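PDB 3VDG: probable glucarate dehydratase from Mycobacterium smegmatis str. MC2 155, which probably dehydrates glucarate or a related acid sugar, as a member of the enolase superfamily with a metal site in its barrel domain. Local coordinates for residues A39-P44 with W375-V380; Q53-R58 with C420-R425. All blocks are in the same frame, centred on the assembly; numbering follows the deposited sequence.

Overall arrangement
Both contacts tie the N-terminal antiparallel sheet of an enolase-type fold to later parts of the chain. Their centres lie about 10 Å apart, on the same side of the chain's centre. The first segments, 39-44 and 53-58, come from neighbouring strands, 30-41 and 55-65. Phe40 O and Ala56 N, 2.9 Å apart, probably form a hydrogen bond between them. The order along the chain is 39-44, 53-58, 375-380, 420-425, so the segments of the two contacts alternate. Together they fasten the N-terminal sheet to two loops late in the chain, one after helix 349-360 and one after helix 407-420. The sodium ion is bound by Asp244, Glu269 and Asn292, at or just after the ends of barrel strands.

Contact 1: residues A39-P44 with W375-V380; sequences AFADPP and WRHEDV
Trp375 begins the contact by meeting Pro43. The two side chains cross at about a right angle, with Pro43 CG 3.8 Å from Trp375 CE3. The carbonyl oxygen of Trp375 also lies near the proline, 3.5 Å from Pro43 CD. The indole N-H is held by Tyr172 O. Arg376 comes next and packs with its first carbon, CB, 3.7 Å from Phe40 CD2. Its chain then bends at chi2 and chi3 and carries the guanidinium away to Trp373 O and to Glu378 O. This is a domain junction of the enolase fold: the end of strand 30-41, in the N-terminal sheet, runs roughly antiparallel to a loop of the C-terminal part. His377 CE1 sits 3.8 Å from Ala41 CB. The backbone N-H of His377 donates to a water that in turn donates to Ala41 O and Glu378 OE1. Glu378 makes the direct bond. Its CG is anti to the carbonyl carbon (chi1 -66°) and the chain runs on extended, which brings Glu378 OE1 within 2.8 Å of Ala41 N. The N-H meets OE1 nearly in line with the C-O bond. A backbone N-H and a water grip OE1; OE2 accepts from Gln416 of helix 407-420.

Contact 2: residues Q53-R58 with C420-R425; sequences QPYALR and CGIRDR
Ile422 reaches in between Gln53, Tyr55 and Leu57. Its two branches do different work. CG1 sits beside the backbone N (chi1 -63°) and places Ile422 CD1 at the edge of the Tyr55 ring, near its plane. Ile422 CD1 is also 3.9 Å from Tyr55 O. CG2 turns to Leu57 and to the Gln53 amide. Leu57 and Ile422 pass at a slant, with Leu57 CD1 3.9 Å from Ile422 CG2. Leu57 CD1 also rests on backbone, 3.6 Å from Arg423 C. Gln53 and Ile422 run alongside each other in opposite directions, and Gln53 NE2 comes 3.7 Å from Ile422 CG2. A water accepts from NE2 and donates to Asp424 O, linking the two segments. OE1 of Gln53 takes the N-H of Asp426. Gln53 OE1 lies 3.5 Å from Arg425 CA; the guanidinium of Arg425 pairs with Asp427 in a salt bridge, near a bound acetate, probably from the crystallisation liquor. Cys420 meets the Tyr55 ring off-centre. Cys420 CB makes a CH-pi contact 4.2 Å from the centroid of the Tyr55 ring, and SG lies obliquely to the ring. Cys420 SG accepts a hydrogen bond from Ile422 N at 3.3 Å, which ties the turn after the helix back on itself. Apolar contacts with a water-bridged amide at one side set the start of strand 55-65, beside strand 30-41, against the loop joining helices 407-420 and 427-434.

Contact 1: residues A39-P44 with W375-V380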
loop_
_atom_site.group_PDB
_atom_site.type_symbol
_atom_site.label_atom_id
_atom_site.label_comp_id
_atom_site.label_asym_id
_atom_site.label_seq_id
_atom_site.Cartn_x
_atom_site.Cartn_y
_atom_site.Cartn_z
ATOM N N ALA A 39 -16.599 29.155 -1.104
ATOM C CA ALA A 39 -17.447 28.916 -2.283
ATOM C C ALA A 39 -16.863 29.690 -3.448
ATOM O O ALA A 39 -16.372 30.810 -3.288
ATOM C CB ALA A 39 -18.898 29.326 -2.011
ATOM N N PHE A 40 -16.877 29.076 -4.623
ATOM C CA PHE A 40 -16.358 29.709 -5.816
ATOM C C PHE A 40 -17.316 29.464 -6.984
ATOM O O PHE A 40 -17.995 28.448 -7.023
ATOM C CB PHE A 40 -14.947 29.187 -6.142
ATOM C CG PHE A 40 -14.841 27.681 -6.187
ATOM C CD1 PHE A 40 -14.644 26.950 -5.031
ATOM C CD2 PHE A 40 -14.896 27.001 -7.397
ATOM C CE1 PHE A 40 -14.535 25.571 -5.070
ATOM C CE2 PHE A 40 -14.787 25.613 -7.440
ATOM C CZ PHE A 40 -14.607 24.901 -6.271
ATOM N N ALA A 41 -17.364 30.412 -7.911
ATOM C CA ALA A 41 -18.273 30.369 -9.059
ATOM C C ALA A 41 -18.080 29.143 -9.928
ATOM O O ALA A 41 -16.945 28.724 -10.222
ATOM C CB ALA A 41 -18.137 31.628 -9.910
ATOM N N ASP A 42 -19.210 28.595 -10.361
ATOM C CA ASP A 42 -19.239 27.375 -11.183
ATOM C C ASP A 42 -20.318 27.610 -12.239
ATOM O O ASP A 42 -21.393 28.125 -11.908
ATOM C CB ASP A 42 -19.667 26.196 -10.303
ATOM C CG ASP A 42 -19.255 24.827 -10.879
ATOM O OD1 ASP A 42 -18.381 24.769 -11.778
ATOM O OD2 ASP A 42 -19.795 23.802 -10.399
ATOM N N PRO A 43 -20.046 27.249 -13.500
ATOM C CA PRO A 43 -21.047 27.417 -14.553
ATOM C C PRO A 43 -22.158 26.359 -14.472
ATOM O O PRO A 43 -22.032 25.389 -13.723
ATOM C CB PRO A 43 -20.241 27.201 -15.847
ATOM C CG PRO A 43 -18.795 27.186 -15.437
ATOM C CD PRO A 43 -18.786 26.702 -14.026
ATOM N N PRO A 44 -23.244 26.543 -15.247
ATOM C CA PRO A 44 -24.365 25.606 -15.176
ATOM C C PRO A 44 -24.070 24.322 -15.937
ATOM O O PRO A 44 -24.696 24.055 -16.962
ATOM C CB PRO A 44 -25.501 26.382 -15.848
ATOM C CG PRO A 44 -24.808 27.235 -16.866
ATOM C CD PRO A 44 -23.477 27.622 -16.234
ATOM N N TRP A 375 -12.989 24.966 -15.194
ATOM C CA TRP A 375 -14.305 25.491 -14.880
ATOM C C TRP A 375 -14.313 26.466 -13.752
ATOM O O TRP A 375 -15.342 27.078 -13.484
ATOM C CB TRP A 375 -15.274 24.348 -14.580
ATOM C CG TRP A 375 -15.437 23.457 -15.789
ATOM C CD1 TRP A 375 -15.055 22.131 -15.926
ATOM C CD2 TRP A 375 -16.036 23.823 -17.082
ATOM N NE1 TRP A 375 -15.361 21.660 -17.190
ATOM C CE2 TRP A 375 -15.969 22.632 -17.922
ATOM C CE3 TRP A 375 -16.603 24.986 -17.603
ATOM C CZ2 TRP A 375 -16.444 22.626 -19.225
ATOM C CZ3 TRP A 375 -17.090 24.961 -18.910
ATOM C CH2 TRP A 375 -17.011 23.811 -19.702
ATOM N N ARG A 376 -13.198 26.621 -13.051
ATOM C CA ARG A 376 -13.166 27.640 -11.988
ATOM C C ARG A 376 -12.178 28.737 -12.353
ATOM O O ARG A 376 -11.419 28.581 -13.321
ATOM C CB ARG A 376 -12.956 27.047 -10.574
ATOM C CG ARG A 376 -11.825 26.014 -10.411
ATOM C CD ARG A 376 -10.468 26.648 -10.143
ATOM N NE ARG A 376 -9.762 26.954 -11.385
ATOM C CZ ARG A 376 -8.892 27.943 -11.516
ATOM N NH1 ARG A 376 -8.603 28.722 -10.478
ATOM N NH2 ARG A 376 -8.308 28.152 -12.683
ATOM N N HIS A 377 -12.219 29.863 -11.636
ATOM C CA HIS A 377 -11.268 30.959 -11.893
ATOM C C HIS A 377 -10.883 31.648 -10.606
ATOM O O HIS A 377 -10.400 32.776 -10.623
ATOM C CB HIS A 377 -11.851 31.969 -12.874
ATOM C CG HIS A 377 -13.139 32.586 -12.396
ATOM N ND1 HIS A 377 -14.348 32.081 -12.720
ATOM C CD2 HIS A 377 -13.378 33.673 -11.553
ATOM C CE1 HIS A 377 -15.314 32.811 -12.122
ATOM N NE2 HIS A 377 -14.719 33.786 -11.413
ATOM N N GLU A 378 -11.124 30.979 -9.479
ATOM C CA GLU A 378 -10.768 31.477 -8.143
ATOM C C GLU A 378 -9.918 30.415 -7.436
ATOM O O GLU A 378 -9.903 29.251 -7.846
ATOM C CB GLU A 378 -12.030 31.783 -7.322
ATOM C CG GLU A 378 -12.861 32.949 -7.893
ATOM C CD GLU A 378 -14.345 32.902 -7.521
ATOM O OE1 GLU A 378 -15.060 31.970 -7.963
ATOM O OE2 GLU A 378 -14.810 33.816 -6.800
ATOM N N ASP A 379 -9.197 30.813 -6.392
ATOM C CA ASP A 379 -8.363 29.860 -5.653
ATOM C C ASP A 379 -8.033 30.416 -4.277
ATOM O O ASP A 379 -8.230 31.621 -4.016
ATOM C CB ASP A 379 -7.083 29.522 -6.431
ATOM C CG ASP A 379 -6.483 28.161 -6.023
ATOM O OD1 ASP A 379 -6.912 27.565 -5.014
ATOM O OD2 ASP A 379 -5.572 27.686 -6.709
ATOM N N VAL A 380 -7.571 29.541 -3.388
ATOM C CA VAL A 380 -7.211 29.944 -2.022
ATOM C C VAL A 380 -5.706 29.928 -1.761
ATOM O O VAL A 380 -5.259 30.344 -0.684
ATOM C CB VAL A 380 -7.883 29.064 -0.939
ATOM C CG1 VAL A 380 -9.396 29.251 -0.947
ATOM C CG2 VAL A 380 -7.517 27.604 -1.132
HETATM O O HOH W 1 -14.417 30.150 -9.793
#

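Contact 2: residues Q53-R58 with C420-R425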
loop_
_atom_site.group_PDB
_atom_site.type_symbol
_atom_site.label_atom_id
_atom_site.label_comp_id
_atom_site.label_asym_id
_atom_site.label_seq_id
_atom_site.Cartn_x
_atom_site.Cartn_y
_atom_site.Cartn_z
ATOM N N GLN A 53 -24.810 23.913 -9.207
ATOM C CA GLN A 53 -25.168 25.194 -8.577
ATOM C C GLN A 53 -24.201 26.315 -8.978
ATOM O O GLN A 53 -23.094 26.040 -9.440
ATOM C CB GLN A 53 -25.180 25.000 -7.062
ATOM C CG GLN A 53 -26.443 24.302 -6.577
ATOM C CD GLN A 53 -26.257 23.596 -5.249
ATOM O OE1 GLN A 53 -25.395 22.731 -5.105
ATOM N NE2 GLN A 53 -27.076 23.942 -4.287
ATOM N N PRO A 54 -24.621 27.587 -8.838
ATOM C CA PRO A 54 -23.744 28.704 -9.249
ATOM C C PRO A 54 -22.462 28.858 -8.412
ATOM O O PRO A 54 -21.539 29.564 -8.825
ATOM C CB PRO A 54 -24.629 29.951 -9.088
ATOM C CG PRO A 54 -25.841 29.508 -8.341
ATOM C CD PRO A 54 -25.988 28.028 -8.528
ATOM N N TYR A 55 -22.433 28.255 -7.230
ATOM C CA TYR A 55 -21.184 28.128 -6.470
ATOM C C TYR A 55 -20.963 26.686 -6.038
ATOM O O TYR A 55 -21.899 25.989 -5.616
ATOM C CB TYR A 55 -21.192 29.024 -5.237
ATOM C CG TYR A 55 -21.374 30.457 -5.610
ATOM C CD1 TYR A 55 -20.275 31.258 -5.890
ATOM C CD2 TYR A 55 -22.649 30.999 -5.753
ATOM C CE1 TYR A 55 -20.433 32.583 -6.264
ATOM C CE2 TYR A 55 -22.820 32.323 -6.129
ATOM C CZ TYR A 55 -21.710 33.102 -6.392
ATOM O OH TYR A 55 -21.859 34.409 -6.764
ATOM N N ALA A 56 -19.710 26.261 -6.141
ATOM C CA ALA A 56 -19.268 24.974 -5.626
ATOM C C ALA A 56 -18.680 25.238 -4.231
ATOM O O ALA A 56 -18.085 26.299 -4.011
ATOM C CB ALA A 56 -18.203 24.402 -6.550
ATOM N N LEU A 57 -18.836 24.287 -3.310
ATOM C CA LEU A 57 -18.351 24.450 -1.921
ATOM C C LEU A 57 -17.148 23.552 -1.617
ATOM O O LEU A 57 -17.118 22.405 -2.045
ATOM C CB LEU A 57 -19.458 24.063 -0.934
ATOM C CG LEU A 57 -20.843 24.689 -1.085
ATOM C CD1 LEU A 57 -21.767 24.120 -0.009
ATOM C CD2 LEU A 57 -20.776 26.198 -1.037
ATOM N N ARG A 58 -16.164 24.065 -0.880
ATOM C CA ARG A 58 -15.059 23.231 -0.359
ATOM C C ARG A 58 -14.749 23.700 1.060
ATOM O O ARG A 58 -15.178 24.794 1.464
ATOM C CB ARG A 58 -13.805 23.340 -1.232
ATOM C CG ARG A 58 -14.036 22.997 -2.698
ATOM C CD ARG A 58 -14.254 21.510 -2.916
ATOM N NE ARG A 58 -12.988 20.770 -2.894
ATOM C CZ ARG A 58 -12.908 19.463 -3.041
ATOM N NH1 ARG A 58 -14.023 18.740 -3.223
ATOM N NH2 ARG A 58 -11.718 18.878 -3.008
ATOM N N CYS A 420 -23.496 33.418 -0.315
ATOM C CA CYS A 420 -24.174 32.713 -1.406
ATOM C C CYS A 420 -25.340 31.874 -0.887
ATOM O O CYS A 420 -26.183 31.446 -1.664
ATOM C CB CYS A 420 -23.207 31.805 -2.175
ATOM S SG CYS A 420 -22.887 30.232 -1.325
ATOM N N GLY A 421 -25.359 31.617 0.418
ATOM C CA GLY A 421 -26.430 30.856 1.056
ATOM C C GLY A 421 -26.439 29.350 0.850
ATOM O O GLY A 421 -27.189 28.645 1.522
ATOM N N ILE A 422 -25.624 28.840 -0.072
ATOM C CA ILE A 422 -25.576 27.388 -0.322
ATOM C C ILE A 422 -24.822 26.661 0.797
ATOM O O ILE A 422 -23.720 27.069 1.166
ATOM C CB ILE A 422 -24.931 27.074 -1.687
ATOM C CG1 ILE A 422 -25.770 27.661 -2.815
ATOM C CG2 ILE A 422 -24.814 25.568 -1.896
ATOM C CD1 ILE A 422 -25.020 27.770 -4.120
ATOM N N ARG A 423 -25.416 25.593 1.334
ATOM C CA ARG A 423 -24.834 24.868 2.467
ATOM C C ARG A 423 -24.538 23.389 2.164
ATOM O O ARG A 423 -23.839 22.724 2.923
ATOM C CB ARG A 423 -25.741 24.984 3.710
ATOM C CG ARG A 423 -25.868 26.403 4.253
ATOM C CD ARG A 423 -24.480 26.974 4.541
ATOM N NE ARG A 423 -24.475 28.366 4.987
ATOM C CZ ARG A 423 -24.104 29.389 4.228
ATOM N NH1 ARG A 423 -23.709 29.179 2.977
ATOM N NH2 ARG A 423 -24.105 30.624 4.724
ATOM N N ASP A 424 -25.102 22.870 1.079
ATOM C CA ASP A 424 -24.859 21.484 0.646
ATOM C C ASP A 424 -24.799 21.427 -0.882
ATOM O O ASP A 424 -25.528 22.154 -1.554
ATOM C CB ASP A 424 -25.986 20.562 1.127
ATOM C CG ASP A 424 -26.039 20.448 2.638
ATOM O OD1 ASP A 424 -25.243 19.675 3.223
ATOM O OD2 ASP A 424 -26.891 21.127 3.244
ATOM N N ARG A 425 -23.929 20.590 -1.442
ATOM C CA ARG A 425 -23.995 20.368 -2.875
ATOM C C ARG A 425 -25.318 19.660 -3.202
ATOM O O ARG A 425 -25.654 18.656 -2.588
ATOM C CB ARG A 425 -22.829 19.526 -3.375
ATOM C CG ARG A 425 -22.930 19.327 -4.873
ATOM C CD ARG A 425 -21.838 18.444 -5.450
ATOM N NE ARG A 425 -22.135 18.168 -6.860
ATOM C CZ ARG A 425 -21.397 17.393 -7.641
ATOM N NH1 ARG A 425 -20.293 16.816 -7.164
ATOM N NH2 ARG A 425 -21.769 17.205 -8.899
HETATM O O HOH W 2 -28.141 23.306 -1.374
#